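Local coordinates for uncharacterized protein (Bacteroides ovatus, PDB 3P02), which is of unknown function but combines a DUF4973 domain of the E-set clan with a BT_3044-like C-terminal domain built mainly of antiparallel beta strands, at residues P247-S252 with T265-S270; L214-D219 with Y228-W233; R160-S165 with G294-R299; N242-P247 with D271-F276. All blocks are in the same frame, centred on the assembly; numbering follows the deposited sequence. Where two conformers were deposited one is given.

Contact 1: P247-S252 with T265-S270; sequences PTYKVS and TYIVIS
Val251 and Ile267 lie side by side on neighbouring strands and point the same way, with Val251 CG2 4.0 Å from Ile267 CG1. They form a non-hydrogen-bonded pair, in which the CA atoms of Val251 and Ile267 stand 4.7 Å apart. On the same face Tyr249 is paired with Ile269. The CG of Tyr249 sits between the backbone N and the carbonyl carbon (chi1 73°) and its ring leads away from the partner strand, yet Tyr249 CB still approaches Ile269 CG1 to 4.3 Å. Val251 CG2 lies in the plane of the Tyr249 ring, at its edge, and the tyrosine hydroxyl is bonded to Thr217 O. The other face carries Thr248, Lys250, Ser252, Tyr266, Val268 and Ser270. Here Tyr266 offers a ring edge to Ser252, whose OG lies near the ring plane and 3.6 Å from Tyr266 CD2, while Tyr266 OH bonds to Glu254 OE2. An alanine at Tyr266 would probably leave Glu254 without this hydroxyl and Ser252 without its aromatic neighbour. Thr248 OG1 is hydrogen-bonded to Asp271 OD2. Six backbone hydrogen bonds fix the register, two each for Thr248 with Ser270, Lys250 with Val268 and Ser252 with Tyr266; the bond from Tyr266 N to Ser252 O is 2.8 Å long and almost straight, at 177°. Between them come CA-H...O contacts, such as Tyr249 CA to Val268 O at 3.1 Å. With axes running at 166° to each other, the two segments make the regular ladder of an antiparallel beta hairpin, formed by strands 242-255 and 262-278.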
# COMPACT_ATOMS: atom_id res chain seq x y z
N PRO A 247 23.95 0.81 6.05
CA PRO A 247 23.19 -0.02 7.01
C PRO A 247 23.39 -1.52 6.77
O PRO A 247 23.91 -1.95 5.72
CB PRO A 247 21.72 0.40 6.77
CG PRO A 247 21.77 1.66 5.98
CD PRO A 247 23.04 1.58 5.17
N THR A 248 23.03 -2.32 7.78
CA THR A 248 23.08 -3.78 7.72
C THR A 248 21.73 -4.35 8.15
O THR A 248 20.93 -3.66 8.80
CB THR A 248 24.18 -4.37 8.60
OG1 THR A 248 23.88 -4.06 9.97
CG2 THR A 248 25.57 -3.88 8.21
N TYR A 249 21.46 -5.60 7.81
CA TYR A 249 20.23 -6.21 8.29
C TYR A 249 20.42 -7.68 8.56
O TYR A 249 21.35 -8.32 8.05
CB TYR A 249 19.03 -6.01 7.35
CG TYR A 249 19.07 -6.82 6.07
CD1 TYR A 249 19.91 -6.45 5.02
CD2 TYR A 249 18.24 -7.91 5.89
CE1 TYR A 249 19.90 -7.15 3.81
CE2 TYR A 249 18.22 -8.63 4.68
CZ TYR A 249 19.06 -8.25 3.65
OH TYR A 249 19.11 -8.97 2.48
N LYS A 250 19.51 -8.20 9.39
CA LYS A 250 19.41 -9.61 9.71
C LYS A 250 17.97 -10.01 9.55
O LYS A 250 17.06 -9.23 9.83
CB LYS A 250 19.89 -9.90 11.13
CG LYS A 250 21.39 -9.71 11.34
CD LYS A 250 21.83 -10.23 12.72
CE LYS A 250 22.02 -11.73 12.74
NZ LYS A 250 22.34 -12.24 14.10
N VAL A 251 17.78 -11.22 9.04
CA VAL A 251 16.45 -11.80 8.82
C VAL A 251 16.44 -13.12 9.54
O VAL A 251 17.34 -13.94 9.29
CB VAL A 251 16.05 -11.99 7.33
CG1 VAL A 251 14.68 -12.64 7.22
CG2 VAL A 251 16.06 -10.69 6.57
N SER A 252 15.42 -13.38 10.35
CA SER A 252 15.27 -14.67 11.04
C SER A 252 13.80 -14.99 11.20
O SER A 252 12.96 -14.08 11.16
CB SER A 252 15.93 -14.65 12.42
OG SER A 252 15.42 -13.57 13.19
N THR A 265 8.40 -13.75 11.78
CA THR A 265 9.50 -13.35 10.91
C THR A 265 10.01 -12.00 11.37
O THR A 265 9.24 -11.03 11.46
CB THR A 265 9.08 -13.35 9.44
OG1 THR A 265 8.83 -14.71 9.07
CG2 THR A 265 10.17 -12.76 8.53
N TYR A 266 11.33 -11.91 11.62
CA TYR A 266 11.96 -10.68 12.11
C TYR A 266 12.95 -10.13 11.12
O TYR A 266 13.74 -10.89 10.56
CB TYR A 266 12.69 -10.94 13.45
CG TYR A 266 11.89 -11.74 14.45
CD1 TYR A 266 10.86 -11.15 15.18
CD2 TYR A 266 12.16 -13.09 14.67
CE1 TYR A 266 10.11 -11.89 16.10
CE2 TYR A 266 11.43 -13.83 15.61
CZ TYR A 266 10.42 -13.22 16.33
OH TYR A 266 9.71 -13.97 17.23
N ILE A 267 12.87 -8.82 10.86
CA ILE A 267 13.87 -8.12 10.05
C ILE A 267 14.36 -7.01 10.92
O ILE A 267 13.55 -6.20 11.41
CB ILE A 267 13.37 -7.63 8.68
CG1 ILE A 267 12.83 -8.81 7.87
CG2 ILE A 267 14.53 -6.94 7.90
CD1 ILE A 267 12.09 -8.38 6.59
N VAL A 268 15.67 -6.94 11.14
CA VAL A 268 16.22 -5.87 11.96
C VAL A 268 17.27 -5.15 11.13
O VAL A 268 18.19 -5.79 10.63
CB VAL A 268 16.79 -6.36 13.32
CG1 VAL A 268 17.33 -5.18 14.13
CG2 VAL A 268 15.74 -7.13 14.12
N ILE A 269 17.08 -3.85 10.94
CA ILE A 269 18.00 -2.98 10.19
C ILE A 269 18.81 -2.17 11.20
O ILE A 269 18.22 -1.55 12.09
CB ILE A 269 17.23 -2.04 9.22
CG1 ILE A 269 16.30 -2.84 8.23
CG2 ILE A 269 18.18 -1.09 8.48
CD1 ILE A 269 15.25 -1.97 7.56
N SER A 270 20.12 -2.14 11.04
CA SER A 270 20.99 -1.39 11.96
C SER A 270 21.94 -0.49 11.20
O SER A 270 21.97 -0.52 9.96
CB SER A 270 21.78 -2.34 12.86
OG SER A 270 20.94 -3.20 13.61

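Contact 2: L214-D219 with Y228-W233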
# COMPACT_ATOMS: atom_id res chain seq x y z
N LEU A 214 16.32 2.39 0.58
CA LEU A 214 17.06 1.27 1.18
C LEU A 214 17.05 0.12 0.25
O LEU A 214 15.97 -0.24 -0.26
CB LEU A 214 16.43 0.82 2.53
CG LEU A 214 16.53 1.84 3.68
CD1 LEU A 214 15.55 1.47 4.82
CD2 LEU A 214 17.99 1.94 4.19
N GLN A 215 18.22 -0.49 0.05
CA GLN A 215 18.32 -1.68 -0.78
C GLN A 215 18.82 -2.83 0.07
O GLN A 215 19.84 -2.69 0.73
CB GLN A 215 19.24 -1.45 -1.99
CG GLN A 215 19.39 -2.67 -2.89
CD GLN A 215 20.30 -2.37 -4.06
OE1 GLN A 215 20.53 -1.21 -4.41
NE2 GLN A 215 20.81 -3.40 -4.71
N PHE A 216 18.08 -3.94 0.07
CA PHE A 216 18.44 -5.15 0.81
C PHE A 216 19.22 -6.05 -0.13
O PHE A 216 18.63 -6.67 -1.01
CB PHE A 216 17.15 -5.84 1.31
CG PHE A 216 16.41 -5.04 2.34
CD1 PHE A 216 15.55 -4.00 1.95
CD2 PHE A 216 16.60 -5.27 3.69
CE1 PHE A 216 14.87 -3.24 2.91
CE2 PHE A 216 15.90 -4.53 4.65
CZ PHE A 216 15.05 -3.50 4.25
N THR A 217 20.53 -6.12 0.03
CA THR A 217 21.33 -6.96 -0.87
C THR A 217 21.35 -8.41 -0.38
O THR A 217 21.07 -8.69 0.78
CB THR A 217 22.81 -6.45 -0.96
OG1 THR A 217 23.55 -6.95 0.17
CG2 THR A 217 22.92 -4.90 -1.09
N GLY A 218 21.81 -9.30 -1.24
CA GLY A 218 21.99 -10.69 -0.82
C GLY A 218 23.42 -10.99 -0.38
O GLY A 218 23.79 -12.17 -0.25
N ASP A 219 24.24 -9.92 -0.15
CA ASP A 219 25.64 -10.08 0.22
C ASP A 219 25.89 -10.01 1.72
O ASP A 219 25.53 -9.02 2.36
CB ASP A 219 26.52 -9.02 -0.46
CG ASP A 219 26.59 -9.07 -1.98
OD1 ASP A 219 26.27 -10.14 -2.56
OD2 ASP A 219 26.94 -8.04 -2.59
N TYR A 228 23.70 -8.91 6.62
CA TYR A 228 23.69 -8.65 5.19
C TYR A 228 23.85 -7.16 4.91
O TYR A 228 23.37 -6.33 5.68
CB TYR A 228 22.41 -9.18 4.55
CG TYR A 228 22.44 -10.68 4.42
CD1 TYR A 228 23.00 -11.28 3.30
CD2 TYR A 228 21.99 -11.50 5.45
CE1 TYR A 228 23.09 -12.67 3.19
CE2 TYR A 228 22.11 -12.89 5.38
CZ TYR A 228 22.64 -13.47 4.24
OH TYR A 228 22.75 -14.84 4.16
N LYS A 229 24.54 -6.85 3.82
CA LYS A 229 24.81 -5.47 3.40
C LYS A 229 23.54 -4.81 2.83
O LYS A 229 22.65 -5.48 2.27
CB LYS A 229 25.89 -5.44 2.29
CG LYS A 229 27.27 -5.88 2.75
CD LYS A 229 28.24 -5.89 1.55
CE LYS A 229 29.44 -6.73 1.89
NZ LYS A 229 30.41 -6.70 0.77
N MSE A 230 23.52 -3.49 2.93
CA MSE A 230 22.48 -2.64 2.35
C MSE A 230 23.11 -1.46 1.65
O MSE A 230 24.29 -1.14 1.86
CB MSE A 230 21.55 -2.12 3.46
CG MSE A 230 20.85 -3.25 4.19
SE MSE A 230 19.55 -2.56 5.40
CE MSE A 230 18.31 -1.94 4.01
N LYS A 231 22.30 -0.81 0.82
CA LYS A 231 22.62 0.50 0.25
C LYS A 231 21.58 1.47 0.80
O LYS A 231 20.43 1.08 1.01
CB LYS A 231 22.61 0.48 -1.28
CG LYS A 231 23.74 -0.37 -1.86
CD LYS A 231 23.68 -0.49 -3.37
CE LYS A 231 24.75 -1.41 -3.91
NZ LYS A 231 24.65 -1.57 -5.38
N ILE A 232 21.98 2.71 1.01
CA ILE A 232 21.08 3.78 1.44
C ILE A 232 21.39 5.02 0.61
O ILE A 232 22.58 5.35 0.41
CB ILE A 232 21.16 4.06 2.98
CG1 ILE A 232 19.99 4.98 3.42
CG2 ILE A 232 22.56 4.64 3.40
CD1 ILE A 232 19.88 5.19 4.99
N TRP A 233 20.36 5.71 0.11
CA TRP A 233 20.62 6.91 -0.67
C TRP A 233 19.37 7.79 -0.79
O TRP A 233 18.27 7.36 -0.45
CB TRP A 233 21.15 6.54 -2.09
CG TRP A 233 20.13 5.93 -3.01
CD1 TRP A 233 19.45 6.57 -4.01
CD2 TRP A 233 19.72 4.55 -3.07
NE1 TRP A 233 18.62 5.69 -4.66
CE2 TRP A 233 18.77 4.44 -4.11
CE3 TRP A 233 20.11 3.39 -2.38
CZ2 TRP A 233 18.21 3.21 -4.49
CZ3 TRP A 233 19.49 2.18 -2.69
CH2 TRP A 233 18.55 2.10 -3.73
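The methyl carbon of selenomethionine Met230 stands over the Phe216 ring, with CE 3.5 Å from the ring centroid and 10° off the normal, a CH-pi contact centred on the face. The bend at chi3 (70°) places CE there, while the selenium meets the ring obliquely in a Met-aromatic contact. Met230 CE also touches Leu214 CB at 3.7 Å, and Leu214 CD2 runs beside Ile232 CG1. On the other face Gln215 CB lies at the edge of the Trp233 ring, 3.7 Å from CZ3. Thr217 grips Lys229 O twice, through its N and, at 2.7 Å, through OG1, which approaches from above the carbonyl plane. OG1 of Thr217 in turn accepts from Asp219 N at 3.1 Å, an ST turn where the chain rounds a corner, and Asp219 O takes Lys229 N. A valine in place of Thr217 would probably leave Asp219 N without its acceptor and Lys229 O with one donor fewer, freeing the corner to shift. Further out, Phe157 stacks on Phe216, and Tyr249 meets that ring edge-to-face. The hairpin of strands 211-220 and 228-234 lies between strands 192-196 and 242-255 in the sheet, and Ile269 of strand 262-278 packs on Phe216 and Met230.

Contact 3: R160-S165 with G294-R299; sequences RFSGSS and GLSVSR. With EDO (1,2-ethanediol), chain C.
Phe161 and Val297 meet where strand 159-162, at one end of the antiparallel sheet order, bridges to strand 287-302; such a link from an outermost strand is consistent with a sheet that curls toward a barrel-like closure. The packing is tight on the side of the Phe161 ring. Val297 CB lies 3.5 Å from the centroid of that ring and 4° off its normal, a CH-pi contact squarely over one face. Val297 CG1, set between the backbone N and the carbonyl carbon (chi1 71°), comes within 3.5 Å of Phe161 CZ and also covers one face of the Arg299 guanidinium, which Ser158 O, Glu156 O and Ser314 O hold in place. Leu295 CB approaches Phe161 CD2 to 4.1 Å, and Ile269 and Leu185 add further apolar contacts around the phenylalanine. The backbone pairing is looser. It amounts to a single bridge, with a short bond from Ser162 N to Ser296 O at 2.7 Å and a weak one back from Ser296 N to Ser162 O at 3.4 Å, and the strands splay to 121°. Beyond Ser162 the chain leaves the strand at Gly163, whose CA still touches Leu295 CD2. Gly294 N still finds Ser165 O, well above the carbonyl plane. Between the separating backbones one water donates to Ser162 O and, at 2.7 Å, to Gly294 O, while accepting from Ser165 N at 2.9 Å.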
# COMPACT_ATOMS: atom_id res chain seq x y z
N ARG A 160 4.95 -1.87 7.79
CA ARG A 160 4.94 -1.07 9.01
C ARG A 160 6.06 -1.51 9.95
O ARG A 160 5.89 -2.48 10.68
CB ARG A 160 3.56 -1.12 9.69
CG ARG A 160 2.47 -0.59 8.75
CD ARG A 160 1.09 -0.55 9.42
NE ARG A 160 0.63 -1.89 9.77
CZ ARG A 160 0.57 -2.39 11.00
NH1 ARG A 160 1.00 -1.68 12.05
NH2 ARG A 160 0.10 -3.61 11.20
N PHE A 161 7.17 -0.77 9.96
CA PHE A 161 8.27 -1.10 10.86
C PHE A 161 8.22 -0.28 12.13
O PHE A 161 7.69 0.83 12.12
CB PHE A 161 9.64 -0.79 10.17
CG PHE A 161 10.11 -1.88 9.24
CD1 PHE A 161 9.34 -2.28 8.15
CD2 PHE A 161 11.34 -2.49 9.44
CE1 PHE A 161 9.77 -3.31 7.31
CE2 PHE A 161 11.79 -3.49 8.57
CZ PHE A 161 10.99 -3.89 7.51
N SER A 162 8.79 -0.82 13.22
CA SER A 162 8.96 -0.04 14.45
C SER A 162 10.02 1.02 14.17
O SER A 162 11.12 0.70 13.70
CB SER A 162 9.40 -0.93 15.62
OG SER A 162 8.43 -1.91 15.91
N GLY A 163 9.70 2.28 14.46
CA GLY A 163 10.64 3.37 14.20
C GLY A 163 11.22 4.05 15.41
O GLY A 163 11.98 5.02 15.27
N SER A 164 10.84 3.60 16.63
CA SER A 164 11.26 4.29 17.87
C SER A 164 12.78 4.31 18.11
O SER A 164 13.25 5.11 18.91
CB SER A 164 10.56 3.72 19.09
OG SER A 164 9.16 3.92 18.99
N SER A 165 13.54 3.40 17.47
CA SER A 165 14.99 3.39 17.63
C SER A 165 15.70 4.17 16.51
O SER A 165 16.92 4.11 16.44
CB SER A 165 15.51 1.95 17.69
OG SER A 165 15.24 1.40 18.97
N GLY A 294 18.23 2.37 14.13
CA GLY A 294 17.77 1.24 13.36
C GLY A 294 16.27 1.13 13.30
O GLY A 294 15.53 1.98 13.82
N LEU A 295 15.83 0.12 12.54
CA LEU A 295 14.42 -0.19 12.30
C LEU A 295 14.18 -1.66 12.46
O LEU A 295 15.09 -2.45 12.25
CB LEU A 295 14.04 0.20 10.87
CG LEU A 295 14.21 1.70 10.52
CD1 LEU A 295 14.03 1.93 9.01
CD2 LEU A 295 13.18 2.56 11.28
N SER A 296 12.96 -2.05 12.79
CA SER A 296 12.69 -3.48 12.89
C SER A 296 11.25 -3.78 12.57
O SER A 296 10.36 -2.92 12.72
CB SER A 296 13.03 -4.02 14.27
OG SER A 296 12.25 -3.43 15.29
N VAL A 297 11.02 -5.00 12.08
CA VAL A 297 9.66 -5.49 11.87
C VAL A 297 9.57 -6.87 12.51
O VAL A 297 10.53 -7.67 12.46
CB VAL A 297 9.20 -5.48 10.39
CG1 VAL A 297 9.90 -6.54 9.55
CG2 VAL A 297 7.67 -5.63 10.28
N SER A 298 8.42 -7.15 13.10
CA SER A 298 8.14 -8.46 13.68
C SER A 298 6.78 -8.90 13.09
O SER A 298 5.75 -8.36 13.47
CB SER A 298 8.10 -8.36 15.21
OG SER A 298 7.71 -9.59 15.79
N ARG A 299 6.82 -9.79 12.10
CA ARG A 299 5.61 -10.25 11.43
C ARG A 299 5.08 -11.52 12.05
O ARG A 299 5.86 -12.39 12.39
CB ARG A 299 5.88 -10.54 9.94
CG ARG A 299 6.72 -9.53 9.15
CD ARG A 299 6.61 -9.83 7.67
NE ARG A 299 7.51 -9.01 6.84
CZ ARG A 299 7.28 -7.73 6.50
NH1 ARG A 299 6.24 -7.08 6.99
NH2 ARG A 299 8.16 -7.08 5.73
C1 EDO C . 5.60 -2.01 14.03
O1 EDO C . 5.64 -3.09 13.09
C2 EDO C . 4.23 -1.96 14.66
O2 EDO C . 3.90 -3.23 15.24
O HOH W 1 13.25 1.55 15.23

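Contact 4: N242-P247 with D271-F276; sequences NSYSTP and DIDFDF
In the part of the hairpin of strands 242-255 and 262-278 where the first strand breaks its regular course, Tyr244 reaches across to Asp273 and Asp275. Regular pairing holds on one side of the break: Asn242 and Asp275 exchange two backbone hydrogen bonds, and Ser243 faces Phe274 as a non-hydrogen-bonded pair, their CA atoms 4.1 Å apart. Tyr244 N then bonds to Asp273 O at 2.8 Å, nearly straight (175°). Tyr244 CG stands anti to the carbonyl carbon, beside the backbone N (chi1 -62°), and the ring turns an edge to the two acids. Asp273 OD1 lies near the ring plane, 3.5 Å from Tyr244 CD2, and the hydroxyl OH donates to Asp275 OD2 at 2.6 Å. Ring and Asp275 carboxylate planes stand 79° apart, and the hydroxyl meets OD2 from above the carboxylate plane. At the far side of the break Ser245 OG donates to Asp271 O at 2.8 Å, here from above the carbonyl plane. A water bridges the strands here: it donates to Ser245 O, accepts from Asp273 N at 2.8 Å and is also bonded to Ser243 OG. Pro247 then brings its ring against Ile272, CB to CG1 4.0 Å, back in apolar packing. The two acids have partners beyond the hairpin, Asp273 in a salt bridge with Lys292 and both with Asn290 ND2. With a second water donating to it as well, Asp275 OD2 is gripped twice, which would probably favour a charged Asp275, as the Lys292 salt bridge would a charged Asp273.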
# COMPACT_ATOMS: atom_id res chain seq x y z
N ASN A 242 23.51 12.95 3.64
CA ASN A 242 24.90 12.53 3.84
C ASN A 242 24.92 11.38 4.85
O ASN A 242 24.72 11.59 6.04
CB ASN A 242 25.75 13.72 4.29
CG ASN A 242 27.21 13.39 4.40
OD1 ASN A 242 27.70 12.48 3.76
ND2 ASN A 242 27.92 14.07 5.28
N SER A 243 25.21 10.17 4.37
CA SER A 243 25.24 8.97 5.19
C SER A 243 26.63 8.68 5.72
O SER A 243 27.62 8.81 4.97
CB SER A 243 24.70 7.77 4.40
OG SER A 243 24.87 6.59 5.16
N TYR A 244 26.73 8.29 7.00
CA TYR A 244 28.00 8.01 7.66
C TYR A 244 28.27 6.51 7.79
O TYR A 244 29.34 6.13 8.27
CB TYR A 244 28.07 8.68 9.03
CG TYR A 244 28.00 10.18 8.91
CD1 TYR A 244 29.07 10.91 8.41
CD2 TYR A 244 26.84 10.87 9.26
CE1 TYR A 244 29.00 12.29 8.27
CE2 TYR A 244 26.76 12.25 9.13
CZ TYR A 244 27.85 12.97 8.64
OH TYR A 244 27.81 14.34 8.51
N SER A 245 27.29 5.67 7.42
CA SER A 245 27.51 4.23 7.46
C SER A 245 26.53 3.52 6.60
O SER A 245 25.35 3.90 6.54
CB SER A 245 27.44 3.66 8.87
OG SER A 245 26.23 4.03 9.50
N THR A 246 27.00 2.46 5.93
CA THR A 246 26.06 1.67 5.14
C THR A 246 25.29 0.79 6.11
O THR A 246 25.89 0.08 6.95
CB THR A 246 26.73 0.87 4.02
OG1 THR A 246 27.72 0.06 4.61
CG2 THR A 246 27.33 1.76 2.94
N PRO A 247 23.95 0.81 6.05
CA PRO A 247 23.19 -0.02 7.01
C PRO A 247 23.39 -1.52 6.77
O PRO A 247 23.91 -1.95 5.72
CB PRO A 247 21.72 0.40 6.77
CG PRO A 247 21.77 1.66 5.98
CD PRO A 247 23.04 1.58 5.17
N ASP A 271 22.68 0.34 11.92
CA ASP A 271 23.74 1.17 11.35
C ASP A 271 23.22 2.22 10.35
O ASP A 271 23.90 2.56 9.38
CB ASP A 271 24.85 0.30 10.70
CG ASP A 271 25.48 -0.68 11.64
OD1 ASP A 271 25.72 -0.31 12.81
OD2 ASP A 271 25.62 -1.84 11.26
N ILE A 272 22.04 2.76 10.63
CA ILE A 272 21.54 3.92 9.87
C ILE A 272 22.11 5.15 10.56
O ILE A 272 21.99 5.27 11.78
CB ILE A 272 20.00 3.96 9.83
CG1 ILE A 272 19.45 2.68 9.16
CG2 ILE A 272 19.52 5.23 9.07
CD1 ILE A 272 17.86 2.53 9.32
N ASP A 273 22.70 6.05 9.80
CA ASP A 273 23.24 7.29 10.36
C ASP A 273 23.41 8.28 9.22
O ASP A 273 24.33 8.14 8.42
CB ASP A 273 24.58 7.05 11.09
CG ASP A 273 25.13 8.25 11.85
OD1 ASP A 273 24.67 9.39 11.60
OD2 ASP A 273 26.02 8.05 12.70
N PHE A 274 22.47 9.24 9.11
CA PHE A 274 22.60 10.22 8.04
C PHE A 274 22.12 11.57 8.43
O PHE A 274 21.10 11.72 9.12
CB PHE A 274 21.87 9.76 6.75
CG PHE A 274 20.36 9.59 6.90
CD1 PHE A 274 19.50 10.67 6.70
CD2 PHE A 274 19.82 8.37 7.25
CE1 PHE A 274 18.10 10.52 6.82
CE2 PHE A 274 18.42 8.21 7.35
CZ PHE A 274 17.58 9.30 7.15
N ASP A 275 22.79 12.59 7.88
CA ASP A 275 22.34 13.96 7.97
C ASP A 275 21.39 14.25 6.81
O ASP A 275 21.55 13.70 5.72
CB ASP A 275 23.51 14.96 7.91
CG ASP A 275 24.42 14.99 9.12
OD1 ASP A 275 23.99 14.51 10.21
OD2 ASP A 275 25.52 15.57 9.00
N PHE A 276 20.45 15.18 7.03
CA PHE A 276 19.57 15.67 5.98
C PHE A 276 19.05 17.00 6.43
O PHE A 276 19.11 17.33 7.62
CB PHE A 276 18.42 14.71 5.65
CG PHE A 276 17.32 14.75 6.67
CD1 PHE A 276 17.43 14.03 7.86
CD2 PHE A 276 16.17 15.52 6.45
CE1 PHE A 276 16.43 14.12 8.83
CE2 PHE A 276 15.19 15.63 7.43
CZ PHE A 276 15.31 14.92 8.61
O HOH W 2 26.14 16.59 6.60
O HOH W 3 23.10 5.35 7.13

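All four contacts belong to one antiparallel sheet of the C-terminal domain, on the same side of the chain's centre. Contact 2 closes first along the chain; contact 4 then opens and encloses contact 1, both using strands 242-255 and 262-278 and sharing Pro247. Contact 3 spans all of these, joining segments 129 residues apart. The centre of contact 1 lies about 11 Å from that of contact 2 and about 10 Å from that of contact 3. Contact 4 is centred about 16 Å from contact 1, and contact 3 about 17 Å from contacts 2 and 4. Successive hairpins thus build the sheet locally, while contact 3 ties an early strand to a late one.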